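Local atomic coordinates of fatty acid multifunctional protein (atmfp2) (PDB entry 2WTB), a protein that catalyses the hydration of long-chain enoyl-CoA and the dehydrogenation of 3-hydroxyacyl-CoA in peroxisomal fatty acid beta-oxidation during seed germination. Residues 140-146 with 247-251; 282-288 with 667-673. All blocks are in the same frame, centred on the assembly; numbering follows the deposited sequence.

Interaction 1. Residues 140-146 with 247-251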
# COMPACT_ATOMS: atom_id res chain seq x y z
N LEU A 140 3.07 -0.29 -13.39
CA LEU A 140 1.61 -0.26 -13.36
C LEU A 140 1.02 0.10 -12.00
O LEU A 140 -0.09 0.62 -11.92
CB LEU A 140 1.02 -1.58 -13.87
CG LEU A 140 0.67 -1.63 -15.36
CD1 LEU A 140 1.92 -1.51 -16.22
CD2 LEU A 140 -0.09 -2.90 -15.68
N GLN A 141 1.76 -0.18 -10.92
CA GLN A 141 1.27 0.14 -9.58
C GLN A 141 1.16 1.64 -9.36
O GLN A 141 0.38 2.09 -8.52
CB GLN A 141 2.16 -0.50 -8.51
CG GLN A 141 1.83 -1.95 -8.23
CD GLN A 141 2.65 -2.53 -7.08
OE1 GLN A 141 3.71 -2.02 -6.74
NE2 GLN A 141 2.15 -3.62 -6.50
N LEU A 142 1.92 2.41 -10.13
CA LEU A 142 1.87 3.87 -10.02
C LEU A 142 0.93 4.45 -11.07
O LEU A 142 0.78 5.67 -11.18
CB LEU A 142 3.27 4.47 -10.17
CG LEU A 142 4.32 3.99 -9.17
CD1 LEU A 142 5.62 4.76 -9.35
CD2 LEU A 142 3.81 4.13 -7.75
N GLY A 143 0.30 3.58 -11.84
CA GLY A 143 -0.61 4.01 -12.88
C GLY A 143 0.13 4.45 -14.13
O GLY A 143 -0.43 5.12 -15.00
N VAL A 144 1.40 4.08 -14.21
CA VAL A 144 2.21 4.41 -15.37
C VAL A 144 2.59 3.12 -16.10
O VAL A 144 2.21 2.03 -15.68
CB VAL A 144 3.46 5.22 -14.96
CG1 VAL A 144 4.47 4.32 -14.27
CG2 VAL A 144 4.08 5.91 -16.17
N ILE A 145 3.34 3.24 -17.20
CA ILE A 145 3.76 2.07 -17.97
C ILE A 145 5.27 2.08 -18.20
O ILE A 145 5.91 3.13 -18.10
CB ILE A 145 3.07 2.02 -19.34
CG1 ILE A 145 3.82 2.90 -20.34
CG2 ILE A 145 1.61 2.41 -19.24
CD1 ILE A 145 3.44 2.67 -21.78
N PRO A 146 5.84 0.91 -18.52
CA PRO A 146 7.25 0.82 -18.92
C PRO A 146 7.50 1.71 -20.13
O PRO A 146 6.79 1.59 -21.13
CB PRO A 146 7.41 -0.65 -19.30
CG PRO A 146 6.38 -1.36 -18.50
CD PRO A 146 5.21 -0.42 -18.43
N HIS A 247 -4.93 2.66 -17.68
CA HIS A 247 -3.52 2.47 -18.02
C HIS A 247 -3.10 1.03 -18.35
O HIS A 247 -2.28 0.83 -19.24
CB HIS A 247 -2.60 3.09 -16.95
CG HIS A 247 -2.88 2.61 -15.56
ND1 HIS A 247 -2.09 1.68 -14.92
CD2 HIS A 247 -3.86 2.94 -14.69
CE1 HIS A 247 -2.57 1.46 -13.71
NE2 HIS A 247 -3.65 2.20 -13.54
N PRO A 248 -3.67 0.03 -17.65
CA PRO A 248 -3.32 -1.35 -18.01
C PRO A 248 -3.67 -1.68 -19.45
O PRO A 248 -2.86 -2.26 -20.17
CB PRO A 248 -4.16 -2.18 -17.05
CG PRO A 248 -4.40 -1.29 -15.88
CD PRO A 248 -4.54 0.09 -16.46
N LEU A 249 -4.88 -1.31 -19.87
CA LEU A 249 -5.31 -1.56 -21.24
C LEU A 249 -4.46 -0.76 -22.22
O LEU A 249 -4.13 -1.23 -23.30
CB LEU A 249 -6.78 -1.19 -21.42
CG LEU A 249 -7.75 -1.81 -20.41
CD1 LEU A 249 -9.14 -1.23 -20.58
CD2 LEU A 249 -7.77 -3.33 -20.54
N MET A 250 -4.11 0.46 -21.82
CA MET A 250 -3.25 1.31 -22.64
C MET A 250 -1.87 0.68 -22.78
O MET A 250 -1.19 0.88 -23.79
CB MET A 250 -3.13 2.70 -22.02
CG MET A 250 -4.44 3.46 -21.92
SD MET A 250 -4.25 5.08 -21.13
CE MET A 250 -5.91 5.73 -21.28
N CYS A 251 -1.46 -0.07 -21.77
CA CYS A 251 -0.17 -0.75 -21.78
C CYS A 251 -0.24 -1.99 -22.67
O CYS A 251 0.73 -2.34 -23.34
CB CYS A 251 0.26 -1.14 -20.37
SG CYS A 251 1.78 -2.10 -20.28
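The imidazole of His247 is the bump of this contact, and the bend of the loop at Gly143 is the hollow that takes it. Gly143 CA sits 3.4 Å from the centroid of the His247 ring, 15° off its normal, in a CH-pi contact over one face; the opposite face is lined by the neighbouring Pro248, whose CD lies over the ring centre. Held between a proline methylene and a glycine CA, the ring has little room to turn. Its chi1 of 53° tucks CG between the backbone N and the carbonyl carbon, which turns the ring off the first turn of helix 247-260 into the loop. The ring's CE1 comes within 3.2 Å of Leu140 O, an oxygen that also accepts the backbone bond from Gly143 N.

Beside the ring, the two methyls of Leu140 lie along one flank of the helix start: CD2 lies against Pro248 CB at 4.4 Å, while CD1 meets Cys251 SG at 4.1 Å. One turn along from His247, Cys251 fits among Leu140, Ile145 and Pro146. Its SG is also 4.2 Å from Pro146 CD, and its CB is 4.0 Å from Ile145 CG2. Helices 160-169 and 263-277 close the surroundings, through Ile167 against Leu140 and Cys251 and through Val273 against Ile145.

No hydrogen bond crosses the interface, so its hold is one of shape. The loop follows directly on Glu139 and brings Pro146 against Glu119, the two predicted catalytic glutamates; the arrangement packs a buried helix start against the loop that probably borders the active site of this crotonase-type hydratase/isomerase.

Interaction 2. Residues 282-288 with 667-673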
# COMPACT_ATOMS: atom_id res chain seq x y z
N THR A 282 -6.39 9.21 -12.49
CA THR A 282 -6.24 8.08 -11.59
C THR A 282 -4.78 7.74 -11.32
O THR A 282 -4.45 7.11 -10.32
CB THR A 282 -6.94 6.83 -12.14
OG1 THR A 282 -6.50 6.60 -13.48
CG2 THR A 282 -8.44 7.03 -12.13
N THR A 283 -3.90 8.16 -12.23
CA THR A 283 -2.48 7.92 -12.05
C THR A 283 -1.88 9.00 -11.15
O THR A 283 -0.94 8.75 -10.41
CB THR A 283 -1.73 7.88 -13.40
OG1 THR A 283 -1.56 9.21 -13.90
CG2 THR A 283 -2.52 7.06 -14.41
N LYS A 284 -2.45 10.20 -11.22
CA LYS A 284 -2.09 11.26 -10.29
C LYS A 284 -2.52 10.84 -8.89
O LYS A 284 -1.85 11.13 -7.90
CB LYS A 284 -2.78 12.57 -10.66
CG LYS A 284 -2.34 13.16 -11.99
CD LYS A 284 -3.19 14.37 -12.35
CE LYS A 284 -2.82 14.92 -13.72
NZ LYS A 284 -3.70 16.06 -14.11
N GLY A 285 -3.64 10.14 -8.83
CA GLY A 285 -4.14 9.60 -7.58
C GLY A 285 -3.23 8.51 -7.05
O GLY A 285 -2.92 8.48 -5.86
N LEU A 286 -2.79 7.63 -7.94
CA LEU A 286 -1.90 6.53 -7.56
C LEU A 286 -0.52 7.04 -7.17
O LEU A 286 0.13 6.49 -6.28
CB LEU A 286 -1.78 5.51 -8.70
CG LEU A 286 -3.00 4.61 -8.92
CD1 LEU A 286 -2.78 3.73 -10.14
CD2 LEU A 286 -3.27 3.77 -7.69
N ILE A 287 -0.06 8.09 -7.85
CA ILE A 287 1.22 8.70 -7.54
C ILE A 287 1.18 9.39 -6.18
O ILE A 287 2.12 9.29 -5.40
CB ILE A 287 1.64 9.71 -8.63
CG1 ILE A 287 2.12 8.98 -9.88
CG2 ILE A 287 2.74 10.63 -8.12
CD1 ILE A 287 2.39 9.90 -11.06
N HIS A 288 0.07 10.07 -5.90
CA HIS A 288 -0.11 10.75 -4.62
C HIS A 288 -0.15 9.74 -3.47
O HIS A 288 0.38 10.01 -2.39
CB HIS A 288 -1.40 11.58 -4.64
CG HIS A 288 -1.72 12.23 -3.33
ND1 HIS A 288 -2.53 11.63 -2.39
CD2 HIS A 288 -1.35 13.42 -2.81
CE1 HIS A 288 -2.64 12.43 -1.34
NE2 HIS A 288 -1.94 13.52 -1.57
N TYR A 667 -6.74 4.73 -6.67
CA TYR A 667 -6.68 5.55 -7.88
C TYR A 667 -7.44 6.86 -7.72
O TYR A 667 -7.34 7.75 -8.58
CB TYR A 667 -7.18 4.77 -9.10
CG TYR A 667 -8.41 3.93 -8.82
CD1 TYR A 667 -8.29 2.59 -8.46
CD2 TYR A 667 -9.68 4.47 -8.92
CE1 TYR A 667 -9.40 1.82 -8.20
CE2 TYR A 667 -10.80 3.71 -8.66
CZ TYR A 667 -10.66 2.38 -8.31
OH TYR A 667 -11.77 1.62 -8.05
N ARG A 668 -8.20 6.99 -6.64
CA ARG A 668 -8.89 8.24 -6.34
C ARG A 668 -8.11 9.08 -5.33
O ARG A 668 -8.60 10.11 -4.86
CB ARG A 668 -10.31 7.98 -5.86
CG ARG A 668 -11.16 7.22 -6.87
CD ARG A 668 -12.65 7.38 -6.59
NE ARG A 668 -13.44 6.35 -7.26
CZ ARG A 668 -13.81 6.41 -8.53
NH1 ARG A 668 -13.45 7.44 -9.28
NH2 ARG A 668 -14.53 5.43 -9.06
N GLY A 669 -6.91 8.62 -4.98
CA GLY A 669 -6.00 9.39 -4.16
C GLY A 669 -6.22 9.31 -2.65
O GLY A 669 -5.27 9.43 -1.88
N GLY A 670 -7.46 9.13 -2.24
CA GLY A 670 -7.80 9.11 -0.83
C GLY A 670 -8.97 10.03 -0.55
O GLY A 670 -9.30 10.88 -1.37
N ILE A 671 -9.60 9.86 0.61
CA ILE A 671 -10.81 10.59 0.94
C ILE A 671 -10.64 12.11 0.79
O ILE A 671 -11.55 12.81 0.37
CB ILE A 671 -11.31 10.26 2.37
CG1 ILE A 671 -12.82 10.02 2.38
CG2 ILE A 671 -10.92 11.35 3.34
CD1 ILE A 671 -13.63 11.29 2.27
N MET A 672 -9.45 12.61 1.13
CA MET A 672 -9.19 14.05 1.06
C MET A 672 -8.73 14.47 -0.33
O MET A 672 -9.19 15.48 -0.86
CB MET A 672 -8.17 14.47 2.12
CG MET A 672 -8.64 14.29 3.55
SD MET A 672 -9.93 15.46 4.04
CE MET A 672 -9.02 17.00 4.01
N PHE A 673 -7.83 13.70 -0.92
CA PHE A 673 -7.38 13.96 -2.28
C PHE A 673 -8.56 13.95 -3.25
O PHE A 673 -8.61 14.73 -4.20
CB PHE A 673 -6.33 12.93 -2.71
CG PHE A 673 -5.81 13.15 -4.10
CD1 PHE A 673 -4.61 13.82 -4.31
CD2 PHE A 673 -6.50 12.68 -5.21
CE1 PHE A 673 -4.12 14.01 -5.59
CE2 PHE A 673 -6.01 12.87 -6.49
CZ PHE A 673 -4.82 13.54 -6.68
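Tyr667 lies alongside Thr282, the two side chains pointing the same way with their CB atoms 3.7 Å apart. The carbonyl of Tyr667 turns back to the helix and takes a CA-H...O contact from Thr282 CA, with an O to CA distance of 3.2 Å and 149° at the hydrogen. Leu286 also touches this residue, its CD2 3.7 Å from Tyr667 N.

At Gly669 the chain runs so close to the helix that its CA is 3.9 Å from that of Gly285, glycine against glycine. Gly670 then occupies the N-cap position of helix 671-678, whose Met672 N and Phe673 N both bond to Asp655 OD1.

Phe673 ends the run. Its CE2 and CZ approach Gly285 CA obliquely, and its CD1 stands 3.4 Å above the plane of the His288 ring, over the centre. The two rings meet obliquely, planes at 38°; a chi1 of 175° carries the His288 imidazole out toward Phe673, and the two side chains run antiparallel past one another.

With no hydrogen bond across, dispersion and weak CA-H...O polarity carry the contact, which therefore depends on close fit rather than on matched donors and acceptors.

Interaction 1 is almost wholly buried and joins a loop of the hydratase/isomerase family region to the start of helix 247-260, whereas interaction 2 is only partly buried and ties helix 281-294 to residues 667-673, far along the chain. The two share no segment but adjoin: Gly143 CA lies 3.5 Å from Leu286 CD1, and the carbonyl of Leu142 rests on Leu286 and Ile287. Helix 281-294 is thus sandwiched between the loop after Glu139 and the C-terminal helical region. Both contacts lack cross-segment hydrogen bonds and use a glycine to let a partner close in. Interaction 1 pairs a histidine face with glycine amid aliphatic and sulfur groups; interaction 2 sets a histidine face against phenylalanine, with backbone against backbone beside it.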